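Local coordinates for ribosome inactivating type 1 protein (Iris hollandica, PDB 3MVG), which belongs to the type 1 ribosome-inactivating proteins, the single-chain class of this plant protein family, at residues Y16-L27 / L158-E169. Residues are numbered along the deposited sequence; the frame is centred on the assembly and turned at random. Where two conformers were deposited one is given.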
loop_
_atom_site.group_PDB
_atom_site.type_symbol
_atom_site.label_atom_id
_atom_site.label_comp_id
_atom_site.label_asym_id
_atom_site.label_seq_id
_atom_site.Cartn_x
_atom_site.Cartn_y
_atom_site.Cartn_z
ATOM N N TYR A 16 7.464 -8.538 4.968
ATOM C CA TYR A 16 8.153 -7.309 4.594
ATOM C C TYR A 16 7.476 -6.109 5.264
ATOM O O TYR A 16 8.139 -5.254 5.851
ATOM C CB TYR A 16 8.199 -7.164 3.073
ATOM C CG TYR A 16 8.905 -5.905 2.633
ATOM C CD1 TYR A 16 10.283 -5.764 2.779
ATOM C CD2 TYR A 16 8.190 -4.849 2.089
ATOM C CE1 TYR A 16 10.930 -4.588 2.382
ATOM C CE2 TYR A 16 8.821 -3.677 1.687
ATOM C CZ TYR A 16 10.185 -3.560 1.833
ATOM O OH TYR A 16 10.785 -2.382 1.426
ATOM N N SER A 17 6.152 -6.057 5.209
ATOM C CA SER A 17 5.424 -4.965 5.848
ATOM C C SER A 17 5.579 -4.970 7.369
ATOM O O SER A 17 5.685 -3.900 7.981
ATOM C CB SER A 17 3.961 -5.019 5.456
ATOM O OG SER A 17 3.824 -4.686 4.096
ATOM N N ASP A 18 5.599 -6.151 7.986
ATOM C CA ASP A 18 5.827 -6.244 9.423
ATOM C C ASP A 18 7.201 -5.705 9.800
ATOM O O ASP A 18 7.348 -4.996 10.800
ATOM C CB ASP A 18 5.684 -7.696 9.908
ATOM C CG ASP A 18 4.226 -8.150 10.033
ATOM O OD1 ASP A 18 3.300 -7.322 9.934
ATOM O OD2 ASP A 18 4.006 -9.362 10.243
ATOM N N PHE A 19 8.213 -6.061 9.012
ATOM C CA PHE A 19 9.557 -5.533 9.198
ATOM C C PHE A 19 9.561 -3.998 9.184
ATOM O O PHE A 19 10.065 -3.369 10.102
ATOM C CB PHE A 19 10.498 -6.121 8.138
ATOM C CG PHE A 19 11.722 -5.285 7.863
ATOM C CD1 PHE A 19 12.645 -5.016 8.867
ATOM C CD2 PHE A 19 11.963 -4.789 6.596
ATOM C CE1 PHE A 19 13.784 -4.244 8.619
ATOM C CE2 PHE A 19 13.099 -4.019 6.335
ATOM C CZ PHE A 19 14.010 -3.748 7.352
ATOM N N LEU A 20 8.969 -3.410 8.156
ATOM C CA LEU A 20 8.968 -1.957 8.043
ATOM C C LEU A 20 8.207 -1.306 9.178
ATOM O O LEU A 20 8.599 -0.243 9.650
ATOM C CB LEU A 20 8.389 -1.514 6.703
ATOM C CG LEU A 20 9.229 -1.855 5.471
ATOM C CD1 LEU A 20 8.514 -1.315 4.260
ATOM C CD2 LEU A 20 10.634 -1.258 5.551
ATOM N N GLN A 21 7.113 -1.916 9.618
ATOM C CA GLN A 21 6.341 -1.305 10.695
ATOM C C GLN A 21 7.119 -1.341 12.005
ATOM O O GLN A 21 7.150 -0.349 12.744
ATOM C CB GLN A 21 4.956 -1.939 10.835
ATOM C CG GLN A 21 4.050 -1.165 11.799
ATOM C CD GLN A 21 3.920 0.300 11.417
ATOM O OE1 GLN A 21 3.769 0.639 10.245
ATOM N NE2 GLN A 21 3.974 1.182 12.408
ATOM N N ASN A 22 7.761 -2.467 12.303
ATOM C CA ASN A 22 8.629 -2.543 13.480
ATOM C C ASN A 22 9.772 -1.533 13.394
ATOM O O ASN A 22 10.151 -0.908 14.389
ATOM C CB ASN A 22 9.178 -3.958 13.662
ATOM C CG ASN A 22 8.171 -4.896 14.287
ATOM O OD1 ASN A 22 7.366 -4.491 15.127
ATOM N ND2 ASN A 22 8.215 -6.160 13.890
ATOM N N LEU A 23 10.309 -1.365 12.192
ATOM C CA LEU A 23 11.332 -0.369 11.962
ATOM C C LEU A 23 10.821 1.056 12.260
ATOM O O LEU A 23 11.461 1.813 12.992
ATOM C CB LEU A 23 11.858 -0.506 10.532
ATOM C CG LEU A 23 12.882 0.527 10.087
ATOM C CD1 LEU A 23 14.133 0.490 10.940
ATOM C CD2 LEU A 23 13.231 0.290 8.637
ATOM N N ARG A 24 9.655 1.402 11.728
ATOM C CA ARG A 24 9.066 2.717 11.990
ATOM C C ARG A 24 8.854 2.932 13.484
ATOM O O ARG A 24 9.099 4.024 13.996
ATOM C CB ARG A 24 7.735 2.887 11.259
ATOM C CG ARG A 24 7.840 2.929 9.748
ATOM C CD ARG A 24 6.500 3.318 9.113
ATOM N NE ARG A 24 6.566 3.068 7.678
ATOM C CZ ARG A 24 6.132 1.965 7.071
ATOM N NH1 ARG A 24 5.492 1.020 7.755
ATOM N NH2 ARG A 24 6.326 1.819 5.772
ATOM N N ASN A 25 8.398 1.894 14.182
ATOM C CA ASN A 25 8.122 2.002 15.615
ATOM C C ASN A 25 9.373 2.295 16.441
ATOM O O ASN A 25 9.312 3.025 17.436
ATOM C CB ASN A 25 7.418 0.738 16.122
ATOM C CG ASN A 25 6.008 0.597 15.588
ATOM O OD1 ASN A 25 5.424 1.525 15.038
ATOM N ND2 ASN A 25 5.448 -0.596 15.747
ATOM N N ARG A 26 10.506 1.747 16.018
ATOM C CA ARG A 26 11.779 2.000 16.692
ATOM C C ARG A 26 12.432 3.318 16.275
ATOM O O ARG A 26 13.118 3.953 17.074
ATOM C CB ARG A 26 12.760 0.843 16.472
ATOM C CG ARG A 26 12.278 -0.550 16.937
ATOM C CD ARG A 26 12.196 -0.728 18.465
ATOM N NE ARG A 26 11.071 -0.004 19.064
ATOM C CZ ARG A 26 9.800 -0.389 18.992
ATOM N NH1 ARG A 26 9.470 -1.510 18.352
ATOM N NH2 ARG A 26 8.855 0.345 19.561
ATOM N N LEU A 27 12.252 3.717 15.017
ATOM C CA LEU A 27 12.755 5.007 14.538
ATOM C C LEU A 27 12.042 6.162 15.217
ATOM O O LEU A 27 12.671 7.130 15.632
ATOM C CB LEU A 27 12.578 5.122 13.023
ATOM C CG LEU A 27 13.510 4.249 12.182
ATOM C CD1 LEU A 27 12.995 4.230 10.763
ATOM C CD2 LEU A 27 14.938 4.778 12.216
ATOM N N LEU A 158 14.872 0.464 -0.245
ATOM C CA LEU A 158 14.019 -0.610 0.264
ATOM C C LEU A 158 13.914 -0.657 1.781
ATOM O O LEU A 158 13.103 -1.427 2.316
ATOM C CB LEU A 158 14.446 -1.966 -0.310
ATOM C CG LEU A 158 14.303 -2.065 -1.830
ATOM C CD1 LEU A 158 14.862 -3.386 -2.318
ATOM C CD2 LEU A 158 12.849 -1.932 -2.233
ATOM N N VAL A 159 14.703 0.164 2.473
ATOM C CA VAL A 159 14.645 0.253 3.927
ATOM C C VAL A 159 14.239 1.668 4.353
ATOM O O VAL A 159 13.173 1.845 4.938
ATOM C CB VAL A 159 15.986 -0.181 4.580
ATOM C CG1 VAL A 159 15.949 0.043 6.071
ATOM C CG2 VAL A 159 16.274 -1.649 4.262
ATOM N N SER A 160 15.063 2.672 4.047
ATOM C CA SER A 160 14.776 4.053 4.472
ATOM C C SER A 160 13.590 4.671 3.735
ATOM O O SER A 160 12.711 5.271 4.355
ATOM C CB SER A 160 16.002 4.938 4.281
ATOM O OG SER A 160 17.097 4.488 5.059
ATOM N N GLU A 161 13.565 4.555 2.411
ATOM C CA GLU A 161 12.525 5.252 1.648
ATOM C C GLU A 161 11.151 4.630 1.831
ATOM O O GLU A 161 10.151 5.340 1.886
ATOM C CB GLU A 161 12.869 5.367 0.163
ATOM C CG GLU A 161 14.175 6.114 -0.152
ATOM C CD GLU A 161 14.153 7.606 0.128
ATOM O OE1 GLU A 161 13.154 8.131 0.669
ATOM O OE2 GLU A 161 15.160 8.257 -0.211
ATOM N N THR A 162 11.093 3.301 1.901
ATOM C CA THR A 162 9.839 2.608 2.201
ATOM C C THR A 162 9.371 2.863 3.645
ATOM O O THR A 162 8.168 2.953 3.895
ATOM C CB THR A 162 9.975 1.108 1.947
ATOM O OG1 THR A 162 11.129 0.654 2.650
ATOM C CG2 THR A 162 10.125 0.804 0.450
ATOM N N ALA A 163 10.308 2.987 4.587
ATOM C CA ALA A 163 9.927 3.386 5.948
ATOM C C ALA A 163 9.290 4.788 5.921
ATOM O O ALA A 163 8.298 5.036 6.595
ATOM C CB ALA A 163 11.135 3.381 6.879
ATOM N N ARG A 164 9.864 5.699 5.131
ATOM C CA ARG A 164 9.366 7.077 5.032
ATOM C C ARG A 164 8.041 7.176 4.287
ATOM O O ARG A 164 7.209 8.020 4.628
ATOM C CB ARG A 164 10.390 7.961 4.332
ATOM C CG ARG A 164 11.647 8.232 5.128
ATOM C CD ARG A 164 12.623 8.938 4.223
ATOM N NE ARG A 164 13.840 9.363 4.902
ATOM C CZ ARG A 164 14.853 9.967 4.288
ATOM N NH1 ARG A 164 14.804 10.202 2.986
ATOM N NH2 ARG A 164 15.914 10.336 4.982
ATOM N N PHE A 165 7.849 6.331 3.270
ATOM C CA PHE A 165 6.682 6.437 2.385
ATOM C C PHE A 165 6.021 5.096 2.143
ATOM O O PHE A 165 6.574 4.225 1.441
ATOM C CB PHE A 165 7.064 7.006 1.017
ATOM C CG PHE A 165 7.510 8.431 1.045
ATOM C CD1 PHE A 165 6.579 9.463 1.132
ATOM C CD2 PHE A 165 8.852 8.747 0.959
ATOM C CE1 PHE A 165 6.989 10.796 1.145
ATOM C CE2 PHE A 165 9.265 10.072 0.966
ATOM C CZ PHE A 165 8.333 11.094 1.054
ATOM N N ARG A 166 4.812 4.939 2.664
ATOM C CA ARG A 166 4.033 3.733 2.413
ATOM C C ARG A 166 3.688 3.571 0.936
ATOM O O ARG A 166 3.443 2.445 0.487
ATOM C CB ARG A 166 2.782 3.699 3.290
ATOM C CG ARG A 166 3.123 3.584 4.757
ATOM C CD ARG A 166 1.928 3.817 5.648
ATOM N NE ARG A 166 2.311 3.871 7.054
ATOM C CZ ARG A 166 2.468 2.811 7.846
ATOM N NH1 ARG A 166 2.237 1.577 7.394
ATOM N NH2 ARG A 166 2.863 3.000 9.095
ATOM N N ALA A 167 3.681 4.663 0.174
ATOM C CA ALA A 167 3.446 4.550 -1.270
ATOM C C ALA A 167 4.569 3.776 -1.947
ATOM O O ALA A 167 4.330 3.055 -2.921
ATOM C CB ALA A 167 3.289 5.913 -1.907
ATOM N N ILE A 168 5.789 3.918 -1.439
ATOM C CA ILE A 168 6.921 3.159 -1.981
ATOM C C ILE A 168 6.873 1.706 -1.488
ATOM O O ILE A 168 7.077 0.777 -2.275
ATOM C CB ILE A 168 8.281 3.840 -1.695
ATOM C CG1 ILE A 168 8.240 5.301 -2.167
ATOM C CG2 ILE A 168 9.422 3.059 -2.376
ATOM C CD1 ILE A 168 9.495 6.102 -1.858
ATOM N N GLU A 169 6.588 1.507 -0.201
ATOM C CA GLU A 169 6.330 0.169 0.330
ATOM C C GLU A 169 5.331 -0.593 -0.544
ATOM O O GLU A 169 5.543 -1.764 -0.869
ATOM C CB GLU A 169 5.800 0.267 1.756
ATOM C CG GLU A 169 5.418 -1.074 2.334
ATOM C CD GLU A 169 4.842 -0.978 3.723
ATOM O OE1 GLU A 169 4.580 -2.034 4.329
ATOM O OE2 GLU A 169 4.662 0.149 4.232
HETATM O O HOH W 1 4.543 -1.610 6.955
HETATM O O HOH W 2 2.208 -1.246 8.280
#
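R24 reaches from helix 13-27 to the end of helix 146-164, where the chain turns at F165 into helix 166-173; segments 16-27 and 158-164 cross at 76°, buried in the ribosome-inactivating protein fold. The tightly packed part is mostly apolar. L20 is a knob among V159, T162, A163 and E169, its CD1 3.7 Å from E169 CG, while L23 CD2 packs on V159 CG1 and A163 CB, with L23 and L27 also resting on strand 49-55. In Y16, CG anti to the backbone N (chi1 -180°) brings OH to donate to L158 O at 2.7 Å.

The other side is polar and watered, and the second subunit packs on Q21 and R166 there. R24 runs extended from CG to NE and ties off two carbonyls at the helix end: NE holds A163 O at 2.8 Å, NH2 holds T162 O. The same NH2 forms a salt bridge to E169 OE2, meeting it from above the carboxylate plane. R166 CZ lies over one guanidinium face of R24, offset toward the rim with the planes 36° apart, and Q21 OE1 accepts from R24 NH1 and, on an in-plane lone pair, from R166 NH2. Water 1 links S17 O, R24 NH1 and E169 OE1, whose anti side takes S17 OG at 2.8 Å.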